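Local coordinates for glycoside hydrolase family 16 protein (Bacteroides ovatus, PDB 7KR6), which probably hydrolyses O-glycosidic bonds as an endo-glucanase of glycoside hydrolase family 16 and holds a glucan-derived inhibitor in its glycan pocket, at residues S96-Y109 / Y227-A239. The protein carries 1 engineered substitution. Residues are numbered along the deposited sequence; the frame is centred on the assembly and turned at random.
Sequences SGRINSKGKKSFKY and YFHDNFYILFNLA. With BGC (beta-D-glucopyranose), chain C.
R98, I99 and N100 pair antiparallel with N237, F236 and L235, the strand axes 4.8 Å apart at closest and their directions 176° apart. I99 and F236 form the hydrogen-bonded pair, with I99 N to F236 O at 3.0 Å. A loop interrupts the ladder at 101-105, and F107 pairs with F232 beyond it. At the break, S101 OG stands in for a backbone acceptor. S101 OG accepts from I234 N at 3.0 Å, nearly straight, and gives its own proton to a lone pair of K105 O. Its chi1 of 71° sets OG between the backbone N and the carbonyl carbon, where it meets I234 N on the partner strand and K105 O in the loop.

K102 folds over Y233. K102 CB stands 3.6 Å from the centroid of the Y233 ring, almost on the ring normal, as a CH-pi contact, and CG lies over the CE2 side. The amine goes on to a salt bridge with D136. N100 OD1 accepts from K102 N, an Asx turn at the start of the loop.

At the far end, Y109 OH and H229 ND1 share a 2.6 Å hydrogen bond. The rings meet rim to rim, planes at 79°. K108 runs out extended, and its NZ binds H229 O from above the carbonyl plane.

R98 and N237 lie side by side on the glycan face. The extended R98 chain carries NH2 to the glucose O6, 3.1 Å away and in the guanidinium plane, while NE is salt-bridged to E53. N237 OD1 accepts a hydrogen bond from W130 NE1, and ND2 is hydrogen-bonded to Y67 OH. I99, F107, I234 and F236 face the opposite side, against strands 80-90, 112-117 and 261-271. This is the beta-jelly-roll sandwich of family 16, with an apolar core behind a sheet that lines the glycan-binding cleft.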
ATOM      1  N   SER A  96      19.203  -8.067  14.699  1.00 21.46           N
ATOM      2  CA  SER A  96      18.896  -9.019  13.622  1.00 19.43           C
ATOM      3  C   SER A  96      19.931  -8.843  12.521  1.00 20.46           C
ATOM      4  O   SER A  96      20.927  -8.158  12.764  1.00 20.57           O
ATOM      5  CB  SER A  96      17.476  -8.811  13.110  1.00 20.07           C
ATOM      6  OG  SER A  96      17.090  -9.900  12.301  1.00 20.01           O
ATOM      7  N   GLY A  97      19.718  -9.540  11.411  1.00 20.64           N
ATOM      8  CA  GLY A  97      20.681  -9.577  10.305  1.00 20.25           C
ATOM      9  C   GLY A  97      20.133  -9.179   8.967  1.00 22.15           C
ATOM     10  O   GLY A  97      18.913  -9.367   8.667  1.00 21.03           O
ATOM     11  N   ARG A  98      21.039  -8.622   8.164  1.00 19.80           N
ATOM     12  CA  ARG A  98      20.710  -8.093   6.825  1.00 19.96           C
ATOM     13  C   ARG A  98      21.979  -8.201   5.987  1.00 20.47           C
ATOM     14  O   ARG A  98      23.050  -7.773   6.490  1.00 21.25           O
ATOM     15  CB  ARG A  98      20.300  -6.622   6.920  1.00 20.87           C
ATOM     16  CG  ARG A  98      20.130  -5.918   5.577  1.00 20.06           C
ATOM     17  CD  ARG A  98      19.291  -4.685   5.699  1.00 20.88           C
ATOM     18  NE  ARG A  98      19.447  -3.754   4.586  1.00 19.77           N
ATOM     19  CZ  ARG A  98      18.624  -2.765   4.328  1.00 19.46           C
ATOM     20  NH1 ARG A  98      17.519  -2.611   5.020  1.00 18.95           N
ATOM     21  NH2 ARG A  98      18.898  -1.895   3.355  1.00 20.82           N
ATOM     22  N   ILE A  99      21.860  -8.702   4.772  1.00 18.82           N
ATOM     23  CA  ILE A  99      23.004  -8.736   3.821  1.00 19.13           C
ATOM     24  C   ILE A  99      22.590  -8.138   2.488  1.00 20.58           C
ATOM     25  O   ILE A  99      21.406  -8.192   2.084  1.00 19.27           O
ATOM     26  CB  ILE A  99      23.526 -10.166   3.649  1.00 20.61           C
ATOM     27  CG1 ILE A  99      22.546 -11.042   2.882  1.00 20.11           C
ATOM     28  CG2 ILE A  99      23.939 -10.759   4.974  1.00 21.50           C
ATOM     29  CD1 ILE A  99      22.996 -12.466   2.625  1.00 22.94           C
ATOM     30  N   ASN A 100      23.605  -7.748   1.718  1.00 19.31           N
ATOM     31  CA  ASN A 100      23.385  -7.332   0.335  1.00 18.35           C
ATOM     32  C   ASN A 100      24.575  -7.752  -0.523  1.00 18.47           C
ATOM     33  O   ASN A 100      25.658  -7.940   0.034  1.00 20.86           O
ATOM     34  CB  ASN A 100      23.179  -5.818   0.266  1.00 19.64           C
ATOM     35  CG  ASN A 100      24.416  -4.992   0.588  1.00 20.76           C
ATOM     36  OD1 ASN A 100      25.301  -4.880  -0.273  1.00 23.59           O
ATOM     37  ND2 ASN A 100      24.529  -4.469   1.805  1.00 20.64           N
ATOM     38  N   SER A 101      24.404  -7.685  -1.829  1.00 18.39           N
ATOM     39  CA  SER A 101      25.455  -7.982  -2.823  1.00 18.62           C
ATOM     40  C   SER A 101      25.852  -6.726  -3.611  1.00 21.11           C
ATOM     41  O   SER A 101      26.441  -6.912  -4.716  1.00 20.67           O
ATOM     42  CB  SER A 101      25.046  -9.148  -3.690  1.00 19.70           C
ATOM     43  OG  SER A 101      23.993  -8.825  -4.591  1.00 20.85           O
ATOM     44  N   LYS A 102      25.640  -5.536  -3.074  1.00 23.14           N
ATOM     45  CA  LYS A 102      25.971  -4.266  -3.789  1.00 21.54           C
ATOM     46  C   LYS A 102      27.461  -4.245  -4.118  1.00 20.87           C
ATOM     47  O   LYS A 102      28.309  -4.539  -3.211  1.00 23.39           O
ATOM     48  CB  LYS A 102      25.666  -3.034  -2.953  1.00 23.10           C
ATOM     49  CG  LYS A 102      25.748  -1.721  -3.699  1.00 24.54           C
ATOM     50  CD  LYS A 102      25.402  -0.582  -2.829  1.00 26.64           C
ATOM     51  CE  LYS A 102      25.211   0.710  -3.589  1.00 35.14           C
ATOM     52  NZ  LYS A 102      26.405   0.975  -4.405  1.00 40.29           N
ATOM     53  N   GLY A 103      27.754  -3.908  -5.370  1.00 22.72           N
ATOM     54  CA  GLY A 103      29.165  -3.796  -5.804  1.00 25.01           C
ATOM     55  C   GLY A 103      29.827  -5.158  -5.983  1.00 25.82           C
ATOM     56  O   GLY A 103      31.064  -5.174  -6.268  1.00 26.57           O
ATOM     57  N   LYS A 104      29.127  -6.276  -5.781  1.00 22.98           N
ATOM     58  CA  LYS A 104      29.696  -7.650  -5.806  1.00 22.66           C
ATOM     59  C   LYS A 104      28.930  -8.559  -6.769  1.00 23.14           C
ATOM     60  O   LYS A 104      29.548  -9.368  -7.500  1.00 25.12           O
ATOM     61  CB  LYS A 104      29.782  -8.238  -4.394  1.00 21.97           C
ATOM     62  CG  LYS A 104      30.611  -7.438  -3.407  1.00 22.16           C
ATOM     63  CD  LYS A 104      30.685  -8.055  -1.996  1.00 22.23           C
ATOM     64  CE  LYS A 104      31.625  -7.287  -1.063  1.00 24.39           C
ATOM     65  NZ  LYS A 104      31.597  -7.816   0.310  1.00 25.12           N
ATOM     66  N   LYS A 105      27.592  -8.550  -6.753  1.00 22.57           N
ATOM     67  CA  LYS A 105      26.822  -9.418  -7.655  1.00 23.06           C
ATOM     68  C   LYS A 105      25.574  -8.637  -8.042  1.00 21.26           C
ATOM     69  O   LYS A 105      24.705  -8.370  -7.165  1.00 23.07           O
ATOM     70  CB  LYS A 105      26.442 -10.731  -6.988  1.00 23.49           C
ATOM     71  CG  LYS A 105      25.864 -11.786  -7.902  1.00 27.73           C
ATOM     72  CD  LYS A 105      26.795 -12.302  -8.996  1.00 35.29           C
ATOM     73  CE  LYS A 105      28.199 -12.540  -8.476  1.00 39.04           C
ATOM     74  NZ  LYS A 105      29.033 -13.308  -9.432  1.00 44.09           N
ATOM     75  N   SER A 106      25.445  -8.342  -9.311  1.00 20.53           N
ATOM     76  CA  SER A 106      24.267  -7.615  -9.832  1.00 21.23           C
ATOM     77  C   SER A 106      23.943  -8.131 -11.229  1.00 22.99           C
ATOM     78  O   SER A 106      24.781  -8.807 -11.837  1.00 23.70           O
ATOM     79  CB  SER A 106      24.451  -6.147  -9.789  1.00 21.95           C
ATOM     80  OG  SER A 106      25.471  -5.709 -10.703  1.00 23.93           O
ATOM     81  N   PHE A 107      22.714  -7.934 -11.660  1.00 22.90           N
ATOM     82  CA  PHE A 107      22.229  -8.540 -12.913  1.00 22.55           C
ATOM     83  C   PHE A 107      21.030  -7.748 -13.434  1.00 21.44           C
ATOM     84  O   PHE A 107      20.485  -6.939 -12.710  1.00 21.17           O
ATOM     85  CB  PHE A 107      21.884  -9.998 -12.698  1.00 24.85           C
ATOM     86  CG  PHE A 107      20.654 -10.182 -11.841  1.00 22.80           C
ATOM     87  CD1 PHE A 107      20.761 -10.055 -10.460  1.00 27.67           C
ATOM     88  CD2 PHE A 107      19.425 -10.485 -12.402  1.00 27.07           C
ATOM     89  CE1 PHE A 107      19.628 -10.173  -9.659  1.00 24.70           C
ATOM     90  CE2 PHE A 107      18.312 -10.663 -11.592  1.00 24.27           C
ATOM     91  CZ  PHE A 107      18.423 -10.504 -10.230  1.00 23.60           C
ATOM     92  N   LYS A 108      20.655  -8.031 -14.673  1.00 22.41           N
ATOM     93  CA  LYS A 108      19.566  -7.329 -15.385  1.00 24.34           C
ATOM     94  C   LYS A 108      18.859  -8.371 -16.232  1.00 22.71           C
ATOM     95  O   LYS A 108      19.550  -9.170 -16.935  1.00 23.32           O
ATOM     96  CB  LYS A 108      20.196  -6.205 -16.227  1.00 28.09           C
ATOM     97  CG  LYS A 108      19.315  -5.547 -17.262  1.00 29.73           C
ATOM     98  CD  LYS A 108      20.030  -4.551 -18.168  1.00 33.36           C
ATOM     99  CE  LYS A 108      19.050  -3.938 -19.150  1.00 36.88           C
ATOM    100  NZ  LYS A 108      19.643  -2.836 -19.941  1.00 38.80           N
ATOM    101  N   TYR A 109      17.530  -8.355 -16.233  1.00 20.75           N
ATOM    102  CA  TYR A 109      16.692  -9.167 -17.134  1.00 20.81           C
ATOM    103  C   TYR A 109      17.042 -10.657 -17.034  1.00 23.93           C
ATOM    104  O   TYR A 109      17.229 -11.320 -18.092  1.00 26.84           O
ATOM    105  CB  TYR A 109      16.841  -8.668 -18.583  1.00 21.21           C
ATOM    106  CG  TYR A 109      16.385  -7.275 -18.927  1.00 23.50           C
ATOM    107  CD1 TYR A 109      15.577  -6.479 -18.112  1.00 22.72           C
ATOM    108  CD2 TYR A 109      16.735  -6.739 -20.158  1.00 24.71           C
ATOM    109  CE1 TYR A 109      15.184  -5.193 -18.478  1.00 24.32           C
ATOM    110  CE2 TYR A 109      16.327  -5.472 -20.543  1.00 27.49           C
ATOM    111  CZ  TYR A 109      15.575  -4.675 -19.703  1.00 26.25           C
ATOM    112  OH  TYR A 109      15.203  -3.415 -20.110  1.00 25.18           O
ATOM    113  N   TYR A 227      13.234   3.093 -14.093  1.00 20.17           N
ATOM    114  CA  TYR A 227      14.038   2.660 -12.929  1.00 19.70           C
ATOM    115  C   TYR A 227      14.350   1.149 -12.894  1.00 19.58           C
ATOM    116  O   TYR A 227      15.101   0.738 -11.948  1.00 20.21           O
ATOM    117  CB  TYR A 227      13.339   3.120 -11.661  1.00 18.41           C
ATOM    118  CG  TYR A 227      13.379   4.621 -11.510  1.00 20.16           C
ATOM    119  CD1 TYR A 227      12.416   5.437 -12.086  1.00 21.59           C
ATOM    120  CD2 TYR A 227      14.452   5.208 -10.864  1.00 20.49           C
ATOM    121  CE1 TYR A 227      12.503   6.817 -11.972  1.00 23.22           C
ATOM    122  CE2 TYR A 227      14.562   6.586 -10.742  1.00 22.95           C
ATOM    123  CZ  TYR A 227      13.588   7.392 -11.314  1.00 25.13           C
ATOM    124  OH  TYR A 227      13.698   8.750 -11.221  1.00 28.22           O
ATOM    125  N   PHE A 228      13.862   0.340 -13.858  1.00 18.39           N
ATOM    126  CA  PHE A 228      14.002  -1.136 -13.770  1.00 19.87           C
ATOM    127  C   PHE A 228      14.643  -1.757 -14.995  1.00 17.33           C
ATOM    128  O   PHE A 228      14.273  -2.846 -15.427  1.00 20.13           O
ATOM    129  CB  PHE A 228      12.625  -1.720 -13.438  1.00 18.89           C
ATOM    130  CG  PHE A 228      12.133  -1.183 -12.116  1.00 18.52           C
ATOM    131  CD1 PHE A 228      12.630  -1.697 -10.924  1.00 17.47           C
ATOM    132  CD2 PHE A 228      11.224  -0.133 -12.068  1.00 19.26           C
ATOM    133  CE1 PHE A 228      12.222  -1.153  -9.708  1.00 18.72           C
ATOM    134  CE2 PHE A 228      10.854   0.419 -10.853  1.00 20.47           C
ATOM    135  CZ  PHE A 228      11.340  -0.108  -9.673  1.00 20.57           C
ATOM    136  N   HIS A 229      15.719  -1.106 -15.489  1.00 21.32           N
ATOM    137  CA  HIS A 229      16.361  -1.475 -16.779  1.00 20.49           C
ATOM    138  C   HIS A 229      17.890  -1.379 -16.683  1.00 22.60           C
ATOM    139  O   HIS A 229      18.550  -1.179 -17.743  1.00 25.94           O
ATOM    140  CB  HIS A 229      15.795  -0.640 -17.917  1.00 20.39           C
ATOM    141  CG  HIS A 229      14.320  -0.813 -18.034  1.00 20.23           C
ATOM    142  ND1 HIS A 229      13.727  -1.901 -18.643  1.00 20.23           N
ATOM    143  CD2 HIS A 229      13.332  -0.046 -17.551  1.00 21.60           C
ATOM    144  CE1 HIS A 229      12.415  -1.781 -18.526  1.00 20.34           C
ATOM    145  NE2 HIS A 229      12.146  -0.643 -17.881  1.00 22.79           N
ATOM    146  N   ASP A 230      18.425  -1.582 -15.486  1.00 21.48           N
ATOM    147  CA  ASP A 230      19.878  -1.545 -15.212  1.00 23.49           C
ATOM    148  C   ASP A 230      20.151  -2.637 -14.185  1.00 22.87           C
ATOM    149  O   ASP A 230      19.189  -3.168 -13.646  1.00 21.57           O
ATOM    150  CB  ASP A 230      20.285  -0.136 -14.775  1.00 25.66           C
ATOM    151  CG  ASP A 230      20.218   0.886 -15.909  1.00 30.12           C
ATOM    152  OD1 ASP A 230      21.083   0.830 -16.832  1.00 33.98           O
ATOM    153  OD2 ASP A 230      19.333   1.755 -15.878  1.00 32.24           O
ATOM    154  N   ASN A 231      21.412  -2.950 -13.911  1.00 21.82           N
ATOM    155  CA  ASN A 231      21.779  -3.946 -12.900  1.00 20.82           C
ATOM    156  C   ASN A 231      21.160  -3.611 -11.542  1.00 18.93           C
ATOM    157  O   ASN A 231      21.240  -2.446 -11.058  1.00 21.14           O
ATOM    158  CB  ASN A 231      23.284  -4.055 -12.744  1.00 22.39           C
ATOM    159  CG  ASN A 231      23.946  -4.624 -13.975  1.00 26.77           C
ATOM    160  OD1 ASN A 231      23.321  -5.280 -14.804  1.00 27.68           O
ATOM    161  ND2 ASN A 231      25.235  -4.322 -14.108  1.00 36.44           N
ATOM    162  N   PHE A 232      20.689  -4.674 -10.891  1.00 20.89           N
ATOM    163  CA  PHE A 232      20.202  -4.650  -9.488  1.00 19.75           C
ATOM    164  C   PHE A 232      20.985  -5.689  -8.703  1.00 18.36           C
ATOM    165  O   PHE A 232      21.235  -6.770  -9.246  1.00 20.56           O
ATOM    166  CB  PHE A 232      18.701  -4.945  -9.454  1.00 18.85           C
ATOM    167  CG  PHE A 232      17.777  -3.770  -9.616  1.00 19.68           C
ATOM    168  CD1 PHE A 232      17.786  -2.996 -10.772  1.00 20.40           C
ATOM    169  CD2 PHE A 232      16.843  -3.449  -8.640  1.00 18.22           C
ATOM    170  CE1 PHE A 232      16.905  -1.928 -10.926  1.00 21.55           C
ATOM    171  CE2 PHE A 232      15.996  -2.367  -8.791  1.00 17.52           C
ATOM    172  CZ  PHE A 232      15.985  -1.633  -9.945  1.00 19.32           C
ATOM    173  N   TYR A 233      21.292  -5.386  -7.447  1.00 18.20           N
ATOM    174  CA  TYR A 233      21.845  -6.351  -6.475  1.00 17.61           C
ATOM    175  C   TYR A 233      20.756  -6.847  -5.513  1.00 17.92           C
ATOM    176  O   TYR A 233      19.604  -6.379  -5.559  1.00 17.86           O
ATOM    177  CB  TYR A 233      22.970  -5.689  -5.698  1.00 18.68           C
ATOM    178  CG  TYR A 233      22.596  -4.506  -4.847  1.00 18.69           C
ATOM    179  CD1 TYR A 233      22.151  -4.663  -3.527  1.00 18.97           C
ATOM    180  CD2 TYR A 233      22.673  -3.216  -5.316  1.00 19.06           C
ATOM    181  CE1 TYR A 233      21.853  -3.582  -2.714  1.00 20.02           C
ATOM    182  CE2 TYR A 233      22.380  -2.131  -4.515  1.00 19.27           C
ATOM    183  CZ  TYR A 233      21.934  -2.305  -3.209  1.00 18.20           C
ATOM    184  OH  TYR A 233      21.660  -1.245  -2.415  1.00 22.61           O
ATOM    185  N   ILE A 234      21.148  -7.817  -4.718  1.00 19.45           N
ATOM    186  CA  ILE A 234      20.209  -8.659  -3.919  1.00 19.38           C
ATOM    187  C   ILE A 234      20.352  -8.314  -2.459  1.00 21.28           C
ATOM    188  O   ILE A 234      21.481  -8.077  -1.970  1.00 20.07           O
ATOM    189  CB  ILE A 234      20.463 -10.150  -4.193  1.00 20.94           C
ATOM    190  CG1 ILE A 234      20.399 -10.490  -5.672  1.00 22.44           C
ATOM    191  CG2 ILE A 234      19.509 -11.029  -3.390  1.00 20.51           C
ATOM    192  CD1 ILE A 234      21.142 -11.759  -6.073  1.00 25.00           C
ATOM    193  N   LEU A 235      19.221  -8.315  -1.756  1.00 20.28           N
ATOM    194  CA  LEU A 235      19.196  -8.159  -0.302  1.00 18.12           C
ATOM    195  C   LEU A 235      18.292  -9.205   0.326  1.00 17.63           C
ATOM    196  O   LEU A 235      17.299  -9.630  -0.304  1.00 18.65           O
ATOM    197  CB  LEU A 235      18.693  -6.791   0.157  1.00 18.17           C
ATOM    198  CG  LEU A 235      19.421  -5.583  -0.425  1.00 18.59           C
ATOM    199  CD1 LEU A 235      18.671  -5.018  -1.610  1.00 18.94           C
ATOM    200  CD2 LEU A 235      19.605  -4.545   0.636  1.00 17.60           C
ATOM    201  N   PHE A 236      18.688  -9.602   1.543  1.00 17.33           N
ATOM    202  CA  PHE A 236      17.840 -10.403   2.477  1.00 18.63           C
ATOM    203  C   PHE A 236      17.913  -9.763   3.848  1.00 18.11           C
ATOM    204  O   PHE A 236      18.995  -9.360   4.299  1.00 18.37           O
ATOM    205  CB  PHE A 236      18.302 -11.855   2.618  1.00 20.77           C
ATOM    206  CG  PHE A 236      18.250 -12.704   1.371  1.00 20.08           C
ATOM    207  CD1 PHE A 236      17.106 -13.352   0.950  1.00 21.12           C
ATOM    208  CD2 PHE A 236      19.417 -12.889   0.642  1.00 19.99           C
ATOM    209  CE1 PHE A 236      17.119 -14.174  -0.171  1.00 21.18           C
ATOM    210  CE2 PHE A 236      19.414 -13.645  -0.515  1.00 19.67           C
ATOM    211  CZ  PHE A 236      18.270 -14.298  -0.917  1.00 20.75           C
ATOM    212  N   ASN A 237      16.791  -9.723   4.563  1.00 17.88           N
ATOM    213  CA  ASN A 237      16.840  -9.166   5.945  1.00 17.59           C
ATOM    214  C   ASN A 237      15.664  -9.696   6.735  1.00 19.86           C
ATOM    215  O   ASN A 237      14.662 -10.147   6.124  1.00 18.22           O
ATOM    216  CB  ASN A 237      16.795  -7.642   5.979  1.00 18.22           C
ATOM    217  CG  ASN A 237      15.451  -7.120   5.537  1.00 18.99           C
ATOM    218  OD1 ASN A 237      15.061  -7.281   4.361  1.00 20.74           O
ATOM    219  ND2 ASN A 237      14.621  -6.741   6.510  1.00 19.36           N
ATOM    220  N   LEU A 238      15.828  -9.671   8.045  1.00 18.93           N
ATOM    221  CA  LEU A 238      14.719  -9.958   8.990  1.00 19.50           C
ATOM    222  C   LEU A 238      14.598  -8.716   9.866  1.00 18.23           C
ATOM    223  O   LEU A 238      15.344  -8.554  10.859  1.00 18.43           O
ATOM    224  CB  LEU A 238      14.975 -11.261   9.752  1.00 19.42           C
ATOM    225  CG  LEU A 238      13.944 -11.618  10.830  1.00 19.42           C
ATOM    226  CD1 LEU A 238      12.560 -11.799  10.229  1.00 21.66           C
ATOM    227  CD2 LEU A 238      14.351 -12.921  11.460  1.00 21.15           C
ATOM    228  N   ALA A 239      13.661  -7.833   9.510  1.00 18.15           N
ATOM    229  CA  ALA A 239      13.390  -6.629  10.312  1.00 19.85           C
ATOM    230  C   ALA A 239      12.455  -7.050  11.447  1.00 17.80           C
ATOM    231  O   ALA A 239      11.788  -8.100  11.318  1.00 19.38           O
ATOM    232  CB  ALA A 239      12.810  -5.514   9.478  1.00 20.37           C
TER
HETATM  233  C2  BGC C   2      13.060   2.695   3.260  1.00 17.88           C
HETATM  234  C3  BGC C   2      14.122   3.742   2.833  1.00 19.17           C
HETATM  235  C4  BGC C   2      15.505   3.144   2.699  1.00 20.04           C
HETATM  236  C5  BGC C   2      15.512   1.913   1.770  1.00 19.09           C
HETATM  237  C6  BGC C   2      16.834   1.196   1.659  1.00 18.52           C
HETATM  238  C1  BGC C   2      13.224   1.539   2.310  1.00 18.49           C
HETATM  239  O2  BGC C   2      11.758   3.200   3.280  1.00 20.15           O
HETATM  240  O3  BGC C   2      14.037   4.776   3.820  1.00 21.33           O
HETATM  241  O4  BGC C   2      16.412   4.164   2.198  1.00 22.69           O
HETATM  242  O5  BGC C   2      14.522   0.968   2.285  1.00 19.34           O
HETATM  243  O6  BGC C   2      17.273   0.728   2.959  1.00 21.37           O